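Local coordinates for protein thiamine pyrophosphokinase (Candida albicans, PDB 2G9Z) that transfers a pyrophosphate group from ATP to thiamine, making thiamine pyrophosphate, the cofactor form of vitamin B1, at residues E22-Q27 / R301-E306; V65-N70 / I207-A212; I86-D91 / P120-G125; Y294-D299 / F323-S328. All coordinates share one frame; numbering follows the deposited sequence.

Contact 1: E22-Q27 / R301-E306; sequences EQVIEQ and RNWKTE. With VNP (3-[(4-amino-2-methylpyrimidin-5-yl)methyl]-5-(2-{[hydroxy(phosphonoamino)phosphoryl]oxy}ethyl)-4-methyl-1,3-thiazol-3-I um), chain N.
The Trp303 indole has Glu22 OE1 over one face and the bound thiamine pyrophosphate analogue over the other. The ligand methyl CM2 lies above the six-membered part, toward the rim, 3.7 Å from Trp303 CZ2. Val24 reaches the five-membered part obliquely, with its CG2 3.5 Å from Trp303 NE1. Val24 CG2 also comes within 3.9 Å of ligand CM2, so this methyl sits beside both side chains. The Arg301 guanidinium carries Ile25 CD1 over one face, offset toward NH1 at 3.4 Å. Its NE is bonded to Ser293 O.

Polar bonds join the backbones. Gln23 and Arg301 form an antiparallel hydrogen-bonded pair: Gln23 N gives to Arg301 O at 3.0 Å, and Arg301 N gives to Gln23 O at 2.9 Å. Glu22 adds a side-chain bond. Its chi2 of -174° sets CD anti to CA, and OE1 accepts from Lys304 N at 2.9 Å, with the donor 55° above the carboxylate plane. The Glu22 and Lys304 side chains cross at about a right angle, and NZ itself bonds to Ser18 O.

Asn302 and Trp303 both face Leu291, a G1 beta bulge. The bulge lies where the chain passes from strand 298-301, the partner of strand 23-26, to strand 303-305, which borders strand 289-294 at the edge of a five-stranded sheet. Strand 23-26 adds Val24 to the wall of the ligand pocket, where it also packs on Tyr152 of the second subunit.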
# COMPACT_ATOMS: atom_id res chain seq x y z
N GLU A 22 0.32 24.47 -13.73
CA GLU A 22 0.83 23.21 -13.21
C GLU A 22 1.50 22.54 -14.40
O GLU A 22 0.84 22.00 -15.28
CB GLU A 22 -0.32 22.34 -12.68
CG GLU A 22 -1.04 22.96 -11.51
CD GLU A 22 -2.07 22.03 -10.90
OE1 GLU A 22 -1.71 20.88 -10.58
OE2 GLU A 22 -3.23 22.46 -10.73
N GLN A 23 2.83 22.59 -14.42
CA GLN A 23 3.60 22.04 -15.52
C GLN A 23 4.25 20.68 -15.29
O GLN A 23 4.63 20.34 -14.17
CB GLN A 23 4.69 23.05 -15.92
CG GLN A 23 4.15 24.37 -16.48
CD GLN A 23 5.20 25.46 -16.60
OE1 GLN A 23 5.17 26.27 -17.53
NE2 GLN A 23 6.13 25.50 -15.64
N VAL A 24 4.37 19.93 -16.37
CA VAL A 24 5.02 18.62 -16.37
C VAL A 24 5.98 18.69 -17.56
O VAL A 24 5.56 18.87 -18.71
CB VAL A 24 4.04 17.45 -16.58
CG1 VAL A 24 4.82 16.14 -16.74
CG2 VAL A 24 3.10 17.34 -15.38
N ILE A 25 7.27 18.56 -17.28
CA ILE A 25 8.29 18.64 -18.31
C ILE A 25 8.92 17.29 -18.61
O ILE A 25 9.52 16.68 -17.73
CB ILE A 25 9.42 19.60 -17.89
CG1 ILE A 25 8.83 20.97 -17.54
CG2 ILE A 25 10.46 19.72 -19.00
CD1 ILE A 25 9.81 21.88 -16.83
N GLU A 26 8.79 16.82 -19.84
CA GLU A 26 9.39 15.56 -20.21
C GLU A 26 10.88 15.82 -20.40
O GLU A 26 11.28 16.58 -21.28
CB GLU A 26 8.76 15.01 -21.50
CG GLU A 26 7.41 14.35 -21.25
CD GLU A 26 6.67 14.00 -22.53
OE1 GLU A 26 7.35 13.74 -23.55
OE2 GLU A 26 5.42 13.97 -22.51
N GLN A 27 11.69 15.20 -19.55
CA GLN A 27 13.14 15.38 -19.59
C GLN A 27 13.82 14.24 -20.34
O GLN A 27 13.18 13.25 -20.67
CB GLN A 27 13.68 15.42 -18.16
CG GLN A 27 13.06 16.48 -17.31
CD GLN A 27 13.62 17.86 -17.59
OE1 GLN A 27 14.01 18.15 -18.72
NE2 GLN A 27 13.64 18.70 -16.58
N ARG A 301 6.39 21.33 -12.02
CA ARG A 301 6.61 22.71 -11.63
C ARG A 301 5.25 23.21 -11.16
O ARG A 301 4.29 23.18 -11.91
CB ARG A 301 7.13 23.55 -12.81
CG ARG A 301 8.48 23.07 -13.36
CD ARG A 301 9.52 22.97 -12.24
NE ARG A 301 10.58 22.02 -12.55
CZ ARG A 301 11.51 22.19 -13.49
NH1 ARG A 301 11.52 23.31 -14.21
NH2 ARG A 301 12.41 21.25 -13.70
N ASN A 302 5.18 23.63 -9.90
CA ASN A 302 3.93 24.12 -9.32
C ASN A 302 2.78 23.15 -9.58
O ASN A 302 1.64 23.56 -9.80
CB ASN A 302 3.61 25.50 -9.90
CG ASN A 302 4.69 26.52 -9.60
OD1 ASN A 302 4.98 26.81 -8.44
ND2 ASN A 302 5.30 27.06 -10.65
N TRP A 303 3.10 21.86 -9.53
CA TRP A 303 2.14 20.79 -9.78
C TRP A 303 1.46 20.37 -8.48
O TRP A 303 2.11 19.87 -7.56
CB TRP A 303 2.88 19.61 -10.40
CG TRP A 303 2.03 18.65 -11.15
CD1 TRP A 303 1.47 18.85 -12.38
CD2 TRP A 303 1.69 17.32 -10.76
NE1 TRP A 303 0.80 17.71 -12.78
CE2 TRP A 303 0.91 16.76 -11.80
CE3 TRP A 303 1.96 16.54 -9.62
CZ2 TRP A 303 0.41 15.46 -11.74
CZ3 TRP A 303 1.45 15.24 -9.57
CH2 TRP A 303 0.69 14.72 -10.62
N LYS A 304 0.14 20.57 -8.42
CA LYS A 304 -0.66 20.23 -7.24
C LYS A 304 -1.06 18.77 -7.22
O LYS A 304 -1.69 18.28 -8.16
CB LYS A 304 -1.92 21.09 -7.18
CG LYS A 304 -1.68 22.58 -7.23
CD LYS A 304 -2.99 23.34 -7.29
CE LYS A 304 -2.75 24.83 -7.52
NZ LYS A 304 -4.03 25.57 -7.70
N THR A 305 -0.72 18.07 -6.14
CA THR A 305 -1.04 16.66 -6.03
C THR A 305 -1.86 16.33 -4.78
O THR A 305 -1.66 16.92 -3.71
CB THR A 305 0.24 15.81 -6.02
OG1 THR A 305 -0.11 14.42 -6.04
CG2 THR A 305 1.09 16.10 -4.78
N GLU A 306 -2.78 15.38 -4.92
CA GLU A 306 -3.60 14.95 -3.80
C GLU A 306 -4.41 13.72 -4.20
O GLU A 306 -4.63 13.46 -5.38
CB GLU A 306 -4.55 16.08 -3.37
CG GLU A 306 -5.68 16.40 -4.35
CD GLU A 306 -6.52 17.59 -3.90
OE1 GLU A 306 -6.86 17.67 -2.70
OE2 GLU A 306 -6.84 18.45 -4.74
O2G VNP N . 5.61 1.86 -17.09
PG VNP N . 5.16 1.11 -15.75
O3G VNP N . 5.93 1.61 -14.58
O1G VNP N . 5.42 -0.45 -16.01
N3B VNP N . 3.56 1.33 -15.55
PB VNP N . 2.73 1.41 -16.95
O2B VNP N . 1.28 1.36 -16.63
O1B VNP N . 3.27 0.37 -17.86
O1 VNP N . 3.10 2.85 -17.55
C7 VNP N . 2.82 4.09 -16.89
C12 VNP N . 2.65 5.14 -18.00
C11 VNP N . 2.48 6.60 -17.56
C10 VNP N . 3.75 7.32 -17.12
CM4 VNP N . 5.14 6.99 -17.67
S1 VNP N . 1.39 6.95 -16.15
C9 VNP N . 2.32 8.35 -15.67
N5 VNP N . 3.55 8.26 -16.18
C7A VNP N . 4.67 9.08 -15.69
C5A VNP N . 4.24 10.42 -15.11
C6A VNP N . 4.55 10.64 -13.77
N1A VNP N . 4.30 11.80 -13.19
C2A VNP N . 3.75 12.81 -13.88
CM2 VNP N . 3.51 14.15 -13.19
N3A VNP N . 3.43 12.65 -15.17
C4A VNP N . 3.66 11.48 -15.80
N4A VNP N . 3.33 11.36 -17.08

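Contact 2: V65-N70 / I207-A212; sequences VLLILN and IYVLNA
Val65 O takes the amide of Tyr208 at 2.8 Å, the first in a run of backbone hydrogen bonds between two parallel strands. Leu67 N then gives to Tyr208 O, and Leu67 O receives Leu210 N. Leu69 N continues to Leu210 O, at 2.9 Å. Leu67 thus bonds through both its N and its O. Carbonyl oxygens in this run also take CA-H...O contacts, as Leu67 O does from Val209 CA.

One side-chain bond extends the pairing past the strand ends. Asn211 ND2 gives to Leu69 O at 2.9 Å. It comes from above the carbonyl plane, 41° out of it. Ile68 CG2 lies beside the same ND2.

Apolar contacts fall on two faces. On the face of Leu66, Tyr208 and Leu210, Leu66 CG is anti to the backbone N (chi1 176°). Leu66 CD1 reaches over to Leu210 CG at 4.0 Å and touches Tyr208 CB. Helix 77-81 covers this face through Leu77 and Leu80. On the other face, Leu67 CB rests between Ile207 CG2 (4.1 Å) and Val209 CG2 (4.2 Å). Helix 155-170 packs on Val65 and Leu67 there. Beyond the strands, Leu69 CD2 meets Ala212 CB at 3.6 Å.

Strand 64-68 has strand 86-90 as its other neighbour, and the chain crosses from it first to one side and later to the other. This reversal of strand order between 64-68 and 205-210 makes the pair the topological switch point, as in Rossmann-like alpha/beta sheets. The side chain of Asn70 lies about 7 Å from a bound VNP and from a magnesium ion.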
# COMPACT_ATOMS: atom_id res chain seq x y z
N VAL A 65 19.39 1.45 12.61
CA VAL A 65 18.56 0.46 13.26
C VAL A 65 17.84 -0.33 12.18
O VAL A 65 17.41 0.24 11.18
CB VAL A 65 17.48 1.13 14.14
CG1 VAL A 65 16.60 0.06 14.79
CG2 VAL A 65 18.13 2.01 15.18
N LEU A 66 17.72 -1.64 12.40
CA LEU A 66 17.00 -2.51 11.47
C LEU A 66 15.77 -3.03 12.19
O LEU A 66 15.87 -3.66 13.24
CB LEU A 66 17.88 -3.69 11.03
CG LEU A 66 17.20 -4.72 10.13
CD1 LEU A 66 16.77 -4.06 8.83
CD2 LEU A 66 18.15 -5.87 9.83
N LEU A 67 14.59 -2.75 11.64
CA LEU A 67 13.34 -3.21 12.22
C LEU A 67 12.77 -4.25 11.27
O LEU A 67 12.53 -3.96 10.10
CB LEU A 67 12.38 -2.04 12.40
CG LEU A 67 10.97 -2.37 12.90
CD1 LEU A 67 11.03 -3.26 14.15
CD2 LEU A 67 10.24 -1.06 13.21
N ILE A 68 12.54 -5.45 11.78
CA ILE A 68 12.03 -6.54 10.95
C ILE A 68 10.61 -6.97 11.29
O ILE A 68 10.35 -7.52 12.36
CB ILE A 68 12.94 -7.78 11.06
CG1 ILE A 68 14.39 -7.37 10.77
CG2 ILE A 68 12.47 -8.87 10.10
CD1 ILE A 68 15.41 -8.44 11.08
N LEU A 69 9.69 -6.72 10.37
CA LEU A 69 8.31 -7.12 10.58
C LEU A 69 8.06 -8.51 9.99
O LEU A 69 8.96 -9.12 9.43
CB LEU A 69 7.34 -6.08 10.01
CG LEU A 69 6.97 -5.00 11.04
CD1 LEU A 69 8.22 -4.30 11.56
CD2 LEU A 69 6.01 -3.99 10.40
N ASN A 70 6.82 -8.98 10.11
CA ASN A 70 6.46 -10.32 9.68
C ASN A 70 6.13 -10.62 8.21
O ASN A 70 4.96 -10.63 7.82
CB ASN A 70 5.32 -10.81 10.57
CG ASN A 70 5.04 -12.29 10.42
OD1 ASN A 70 5.92 -13.06 10.01
ND2 ASN A 70 3.82 -12.70 10.75
N ILE A 207 16.23 4.43 10.66
CA ILE A 207 15.60 3.13 10.85
C ILE A 207 15.20 2.49 9.53
O ILE A 207 14.34 3.01 8.81
CB ILE A 207 14.33 3.24 11.71
CG1 ILE A 207 14.63 3.94 13.04
CG2 ILE A 207 13.79 1.83 11.99
CD1 ILE A 207 13.39 4.18 13.88
N TYR A 208 15.83 1.36 9.22
CA TYR A 208 15.52 0.61 8.02
C TYR A 208 14.45 -0.39 8.43
O TYR A 208 14.67 -1.19 9.34
CB TYR A 208 16.77 -0.11 7.52
CG TYR A 208 17.83 0.85 7.00
CD1 TYR A 208 17.66 1.49 5.77
CD2 TYR A 208 18.96 1.14 7.74
CE1 TYR A 208 18.61 2.40 5.30
CE2 TYR A 208 19.92 2.05 7.29
CZ TYR A 208 19.73 2.68 6.06
OH TYR A 208 20.66 3.59 5.61
N VAL A 209 13.29 -0.32 7.79
CA VAL A 209 12.19 -1.22 8.13
C VAL A 209 11.90 -2.24 7.02
O VAL A 209 11.66 -1.87 5.87
CB VAL A 209 10.89 -0.42 8.40
CG1 VAL A 209 9.78 -1.37 8.86
CG2 VAL A 209 11.14 0.66 9.45
N LEU A 210 11.92 -3.52 7.38
CA LEU A 210 11.63 -4.60 6.43
C LEU A 210 10.25 -5.21 6.68
O LEU A 210 9.81 -5.31 7.83
CB LEU A 210 12.66 -5.73 6.54
CG LEU A 210 14.12 -5.43 6.22
CD1 LEU A 210 14.95 -6.68 6.45
CD2 LEU A 210 14.24 -4.94 4.78
N ASN A 211 9.56 -5.59 5.60
CA ASN A 211 8.26 -6.25 5.69
C ASN A 211 7.07 -5.46 6.25
O ASN A 211 6.08 -6.06 6.69
CB ASN A 211 8.40 -7.56 6.48
CG ASN A 211 9.56 -8.42 5.99
OD1 ASN A 211 9.75 -8.57 4.78
ND2 ASN A 211 10.32 -8.99 6.92
N ALA A 212 7.16 -4.14 6.23
CA ALA A 212 6.07 -3.30 6.75
C ALA A 212 5.12 -2.88 5.64
O ALA A 212 4.02 -2.38 5.90
CB ALA A 212 6.65 -2.07 7.43

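Contact 3: I86-D91 / P120-G125; sequences IIVCAD and PDYIVG. With MG (magnesium ion), chain C.
Ile87 O is gripped by two successive amides of the other segment. Tyr122 N approaches in the carbonyl plane at 3.3 Å, while Asp121 N, at 2.9 Å, makes a weak, bent bond. Asp121 also answers in return: its OD2 accepts from Ile87 N at 2.9 Å, on the anti side of the carboxylate and 26° out of its plane. Ile87 N and O are thus both bonded where Asp121 leads into strand 122-125. Ile86 CD1 lies across the same carboxylate, 3.3 Å from Asp121 OD1.

From there the strands run parallel. Cys89 N gives to Tyr122 O, Val124 N gives to Cys89 O, and Asp91 N closes on Val124 O at 2.7 Å. On one face Val88 CG1 meets Val124 CG1, and Val88 CG2 approaches the Tyr122 ring obliquely. Ile86 CG2 reaches that ring at its edge. Tyr122 OH bonds to His166. On the other face Cys89 SG touches Pro120 CB at 3.8 Å.

Asp91 CG is anti to the backbone N (chi1 -166°), and OD2 binds magnesium at 2.3 Å. OD2 also receives Ser129 N; OD1 receives Ile130 N. Asp126, Asp128 and Asp155 bind the same ion, with water 1. The strand pairing thus sets Asp91 next to the acidic loop that follows strand 122-125. A carboxylate cluster of this kind is consistent with magnesium positioning the phosphates for transfer.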
# COMPACT_ATOMS: atom_id res chain seq x y z
N ILE A 86 21.65 -1.61 16.01
CA ILE A 86 20.64 -2.37 16.74
C ILE A 86 19.65 -2.99 15.77
O ILE A 86 19.29 -2.37 14.76
CB ILE A 86 19.87 -1.45 17.73
CG1 ILE A 86 20.76 -1.09 18.92
CG2 ILE A 86 18.59 -2.12 18.19
CD1 ILE A 86 21.04 -2.24 19.86
N ILE A 87 19.22 -4.21 16.07
CA ILE A 87 18.24 -4.91 15.24
C ILE A 87 17.04 -5.27 16.11
O ILE A 87 17.20 -5.84 17.19
CB ILE A 87 18.80 -6.21 14.63
CG1 ILE A 87 19.97 -5.92 13.68
CG2 ILE A 87 17.70 -6.94 13.86
CD1 ILE A 87 21.30 -5.68 14.36
N VAL A 88 15.85 -4.94 15.63
CA VAL A 88 14.62 -5.23 16.36
C VAL A 88 13.63 -6.03 15.52
O VAL A 88 13.38 -5.68 14.37
CB VAL A 88 13.90 -3.92 16.78
CG1 VAL A 88 12.60 -4.25 17.51
CG2 VAL A 88 14.82 -3.08 17.65
N CYS A 89 13.07 -7.09 16.09
CA CYS A 89 12.07 -7.89 15.40
C CYS A 89 10.72 -7.59 16.01
O CYS A 89 10.55 -7.65 17.23
CB CYS A 89 12.34 -9.39 15.53
SG CYS A 89 13.74 -10.01 14.62
N ALA A 90 9.75 -7.24 15.17
CA ALA A 90 8.40 -6.97 15.66
C ALA A 90 7.65 -8.30 15.60
O ALA A 90 7.26 -8.74 14.52
CB ALA A 90 7.72 -5.93 14.77
N ASP A 91 7.47 -8.94 16.75
CA ASP A 91 6.76 -10.21 16.86
C ASP A 91 7.13 -11.18 15.74
O ASP A 91 8.26 -11.68 15.69
CB ASP A 91 5.25 -9.97 16.86
CG ASP A 91 4.45 -11.19 17.31
OD1 ASP A 91 5.05 -12.26 17.51
OD2 ASP A 91 3.22 -11.09 17.45
N PRO A 120 18.77 -10.92 17.17
CA PRO A 120 18.23 -9.57 17.29
C PRO A 120 18.39 -9.02 18.71
O PRO A 120 18.30 -9.77 19.69
CB PRO A 120 16.77 -9.75 16.89
CG PRO A 120 16.46 -11.11 17.43
CD PRO A 120 17.69 -11.91 17.04
N ASP A 121 18.62 -7.72 18.81
CA ASP A 121 18.78 -7.07 20.11
C ASP A 121 17.48 -7.12 20.90
O ASP A 121 17.48 -7.40 22.10
CB ASP A 121 19.22 -5.63 19.91
CG ASP A 121 20.62 -5.52 19.36
OD1 ASP A 121 21.57 -5.51 20.17
OD2 ASP A 121 20.78 -5.47 18.12
N TYR A 122 16.36 -6.85 20.22
CA TYR A 122 15.05 -6.85 20.86
C TYR A 122 14.01 -7.56 20.01
O TYR A 122 14.07 -7.53 18.78
CB TYR A 122 14.56 -5.41 21.09
CG TYR A 122 15.41 -4.53 21.97
CD1 TYR A 122 15.18 -4.44 23.34
CD2 TYR A 122 16.43 -3.75 21.42
CE1 TYR A 122 15.92 -3.58 24.15
CE2 TYR A 122 17.19 -2.89 22.22
CZ TYR A 122 16.93 -2.81 23.58
OH TYR A 122 17.67 -1.95 24.35
N ILE A 123 13.05 -8.19 20.68
CA ILE A 123 11.93 -8.85 20.01
C ILE A 123 10.74 -8.32 20.80
O ILE A 123 10.62 -8.59 21.99
CB ILE A 123 11.98 -10.38 20.15
CG1 ILE A 123 13.17 -10.94 19.37
CG2 ILE A 123 10.68 -10.98 19.63
CD1 ILE A 123 13.31 -12.45 19.46
N VAL A 124 9.87 -7.54 20.15
CA VAL A 124 8.73 -6.96 20.85
C VAL A 124 7.38 -7.10 20.16
O VAL A 124 7.30 -7.35 18.96
CB VAL A 124 9.00 -5.45 21.18
CG1 VAL A 124 10.41 -5.06 20.75
CG2 VAL A 124 7.96 -4.56 20.52
N GLY A 125 6.31 -6.94 20.95
CA GLY A 125 4.96 -7.03 20.42
C GLY A 125 4.06 -7.83 21.34
O GLY A 125 4.44 -8.15 22.46
MG MG C . 1.59 -9.48 16.96
O HOH W 1 1.50 -9.93 14.65

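Contact 4: Y294-D299 / F323-S328; sequences YGLKYD and FIVECS. With VNP (3-[(4-amino-2-methylpyrimidin-5-yl)methyl]-5-(2-{[hydroxy(phosphonoamino)phosphoryl]oxy}ethyl)-4-methyl-1,3-thiazol-3-I um), chain N.
Phe323 carries its CG between the backbone N and the carbonyl carbon (chi1 60°), and Leu296 has CG anti to its own carbonyl carbon. These torsions set the two CG atoms; Leu296 chi2 of -176° then sets its CD1. Leu296 CD2 lies over one face of the Phe323 ring, offset toward its rim. It is 4.0 Å from the ring centroid and 22° off the normal, a CH-pi contact. Val325 CG2 is at the edge of the same ring and also meets Leu296 CD1.

Tyr294 and Ile324 form an antiparallel hydrogen-bonded pair. Tyr294 N gives to Ile324 O and Ile324 N gives to Tyr294 O, both at 2.8 Å. Ile324 CG2 touches the Tyr294 ring at its edge, 3.7 Å from CD2. Water 2 donates to Glu326 OE1 and has a long, weak link to Tyr294 OH.

The pair joins strand 289-294 to strand 322-327 inside a five-stranded mixed sheet; both segments belong to the vitamin B1 binding region. The chain then turns from Tyr294 into strand 298-301. Gly295 has no side chain, and Phe323 CB comes to 3.8 Å from its CA.

Asp299 holds the turn. OD2 takes Gly295 N through its syn lone pair, and OD1 takes Leu296 N at 2.7 Å from above the carboxylate plane. Asp299 OD1 also bonds to Ser293 OG. Beyond the turn, Tyr298 turns one ring face to the ligand: C7A, the carbon joining thiazolium and pyrimidine, is 3.5 Å from CD2. Tyr298 OH bonds to Gln151 of the second subunit.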
# COMPACT_ATOMS: atom_id res chain seq x y z
N TYR A 294 13.33 18.58 -10.14
CA TYR A 294 14.42 18.80 -11.09
C TYR A 294 15.20 17.50 -11.13
O TYR A 294 15.84 17.14 -10.14
CB TYR A 294 15.31 19.95 -10.61
CG TYR A 294 14.54 21.19 -10.25
CD1 TYR A 294 14.24 22.16 -11.22
CD2 TYR A 294 14.06 21.38 -8.96
CE1 TYR A 294 13.47 23.28 -10.89
CE2 TYR A 294 13.29 22.48 -8.63
CZ TYR A 294 13.00 23.43 -9.60
OH TYR A 294 12.22 24.52 -9.26
N GLY A 295 15.13 16.77 -12.24
CA GLY A 295 15.84 15.51 -12.32
C GLY A 295 14.97 14.29 -12.54
O GLY A 295 15.48 13.19 -12.74
N LEU A 296 13.65 14.46 -12.50
CA LEU A 296 12.76 13.33 -12.75
C LEU A 296 12.41 13.34 -14.24
O LEU A 296 12.46 14.39 -14.88
CB LEU A 296 11.49 13.45 -11.91
CG LEU A 296 11.74 13.49 -10.40
CD1 LEU A 296 10.40 13.51 -9.66
CD2 LEU A 296 12.56 12.27 -9.98
N LYS A 297 12.09 12.17 -14.78
CA LYS A 297 11.73 12.04 -16.19
C LYS A 297 10.56 12.97 -16.52
O LYS A 297 10.54 13.62 -17.57
CB LYS A 297 11.36 10.59 -16.51
CG LYS A 297 10.99 10.32 -17.97
CD LYS A 297 12.18 10.47 -18.90
CE LYS A 297 11.77 10.19 -20.35
NZ LYS A 297 12.91 10.41 -21.29
N TYR A 298 9.59 13.03 -15.62
CA TYR A 298 8.44 13.90 -15.79
C TYR A 298 8.53 14.90 -14.64
O TYR A 298 7.89 14.73 -13.60
CB TYR A 298 7.15 13.08 -15.74
CG TYR A 298 7.14 11.98 -16.78
CD1 TYR A 298 6.70 12.22 -18.08
CD2 TYR A 298 7.65 10.72 -16.48
CE1 TYR A 298 6.76 11.23 -19.06
CE2 TYR A 298 7.72 9.73 -17.45
CZ TYR A 298 7.28 9.98 -18.73
OH TYR A 298 7.37 8.99 -19.68
N ASP A 299 9.35 15.92 -14.83
CA ASP A 299 9.55 16.94 -13.81
C ASP A 299 8.32 17.80 -13.67
O ASP A 299 7.65 18.13 -14.65
CB ASP A 299 10.76 17.83 -14.14
CG ASP A 299 12.06 17.29 -13.56
OD1 ASP A 299 12.00 16.64 -12.48
OD2 ASP A 299 13.14 17.52 -14.16
N PHE A 323 18.64 14.16 -7.68
CA PHE A 323 17.56 14.99 -8.20
C PHE A 323 17.00 15.83 -7.07
O PHE A 323 17.29 15.60 -5.90
CB PHE A 323 16.45 14.12 -8.82
CG PHE A 323 15.80 13.17 -7.85
CD1 PHE A 323 16.34 11.90 -7.63
CD2 PHE A 323 14.64 13.53 -7.16
CE1 PHE A 323 15.73 10.99 -6.74
CE2 PHE A 323 14.02 12.64 -6.28
CZ PHE A 323 14.57 11.37 -6.06
N ILE A 324 16.19 16.82 -7.43
CA ILE A 324 15.62 17.70 -6.43
C ILE A 324 14.09 17.73 -6.44
O ILE A 324 13.47 17.79 -7.50
CB ILE A 324 16.12 19.14 -6.61
CG1 ILE A 324 17.62 19.20 -6.33
CG2 ILE A 324 15.33 20.09 -5.71
CD1 ILE A 324 18.25 20.53 -6.68
N VAL A 325 13.50 17.69 -5.26
CA VAL A 325 12.05 17.81 -5.17
C VAL A 325 11.73 18.81 -4.08
O VAL A 325 12.21 18.69 -2.94
CB VAL A 325 11.34 16.49 -4.82
CG1 VAL A 325 9.83 16.74 -4.68
CG2 VAL A 325 11.60 15.45 -5.91
N GLU A 326 10.95 19.82 -4.44
CA GLU A 326 10.53 20.82 -3.46
C GLU A 326 9.05 20.52 -3.25
O GLU A 326 8.32 20.28 -4.21
CB GLU A 326 10.72 22.23 -4.01
CG GLU A 326 10.20 23.31 -3.08
CD GLU A 326 10.62 24.70 -3.52
OE1 GLU A 326 10.56 24.98 -4.74
OE2 GLU A 326 11.00 25.51 -2.66
N CYS A 327 8.61 20.52 -2.00
CA CYS A 327 7.21 20.22 -1.72
C CYS A 327 6.64 21.16 -0.66
O CYS A 327 7.33 21.52 0.29
CB CYS A 327 7.07 18.77 -1.25
SG CYS A 327 8.04 18.38 0.22
N SER A 328 5.38 21.55 -0.83
CA SER A 328 4.73 22.46 0.12
C SER A 328 4.43 21.83 1.47
O SER A 328 4.05 22.52 2.41
CB SER A 328 3.44 23.01 -0.48
OG SER A 328 2.55 21.95 -0.78
O2G VNP N . 5.61 1.86 -17.09
PG VNP N . 5.16 1.11 -15.75
O3G VNP N . 5.93 1.61 -14.58
O1G VNP N . 5.42 -0.45 -16.01
N3B VNP N . 3.56 1.33 -15.55
PB VNP N . 2.73 1.41 -16.95
O2B VNP N . 1.28 1.36 -16.63
O1B VNP N . 3.27 0.37 -17.86
O1 VNP N . 3.10 2.85 -17.55
C7 VNP N . 2.82 4.09 -16.89
C12 VNP N . 2.65 5.14 -18.00
C11 VNP N . 2.48 6.60 -17.56
C10 VNP N . 3.75 7.32 -17.12
CM4 VNP N . 5.14 6.99 -17.67
S1 VNP N . 1.39 6.95 -16.15
C9 VNP N . 2.32 8.35 -15.67
N5 VNP N . 3.55 8.26 -16.18
C7A VNP N . 4.67 9.08 -15.69
C5A VNP N . 4.24 10.42 -15.11
C6A VNP N . 4.55 10.64 -13.77
N1A VNP N . 4.30 11.80 -13.19
C2A VNP N . 3.75 12.81 -13.88
CM2 VNP N . 3.51 14.15 -13.19
N3A VNP N . 3.43 12.65 -15.17
C4A VNP N . 3.66 11.48 -15.80
N4A VNP N . 3.33 11.36 -17.08
O HOH W 2 12.75 24.24 -5.90

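Contacts 1 and 4 form one side of the vitamin pocket. Their centres are 9 Å apart, both touch the ligand, and Asp299 links them: its O meets Ile25 N and its OD2 meets Gln27 NE2, both at 2.7 Å. Contacts 2 and 3 are neighbours in the catalytic sheet, also 9 Å between centres, joined by Leu66 O and Val88 N. The two pairs lie far apart within the chain; contacts 1 and 3 are 41 Å apart between centres. In the dimer the vitamin end of one subunit meets the catalytic end of the other. The ligand at contacts 1 and 4 bonds to Arg216 and Asp155 of the second subunit, where Asp155 shares a magnesium with Asp91 of contact 3.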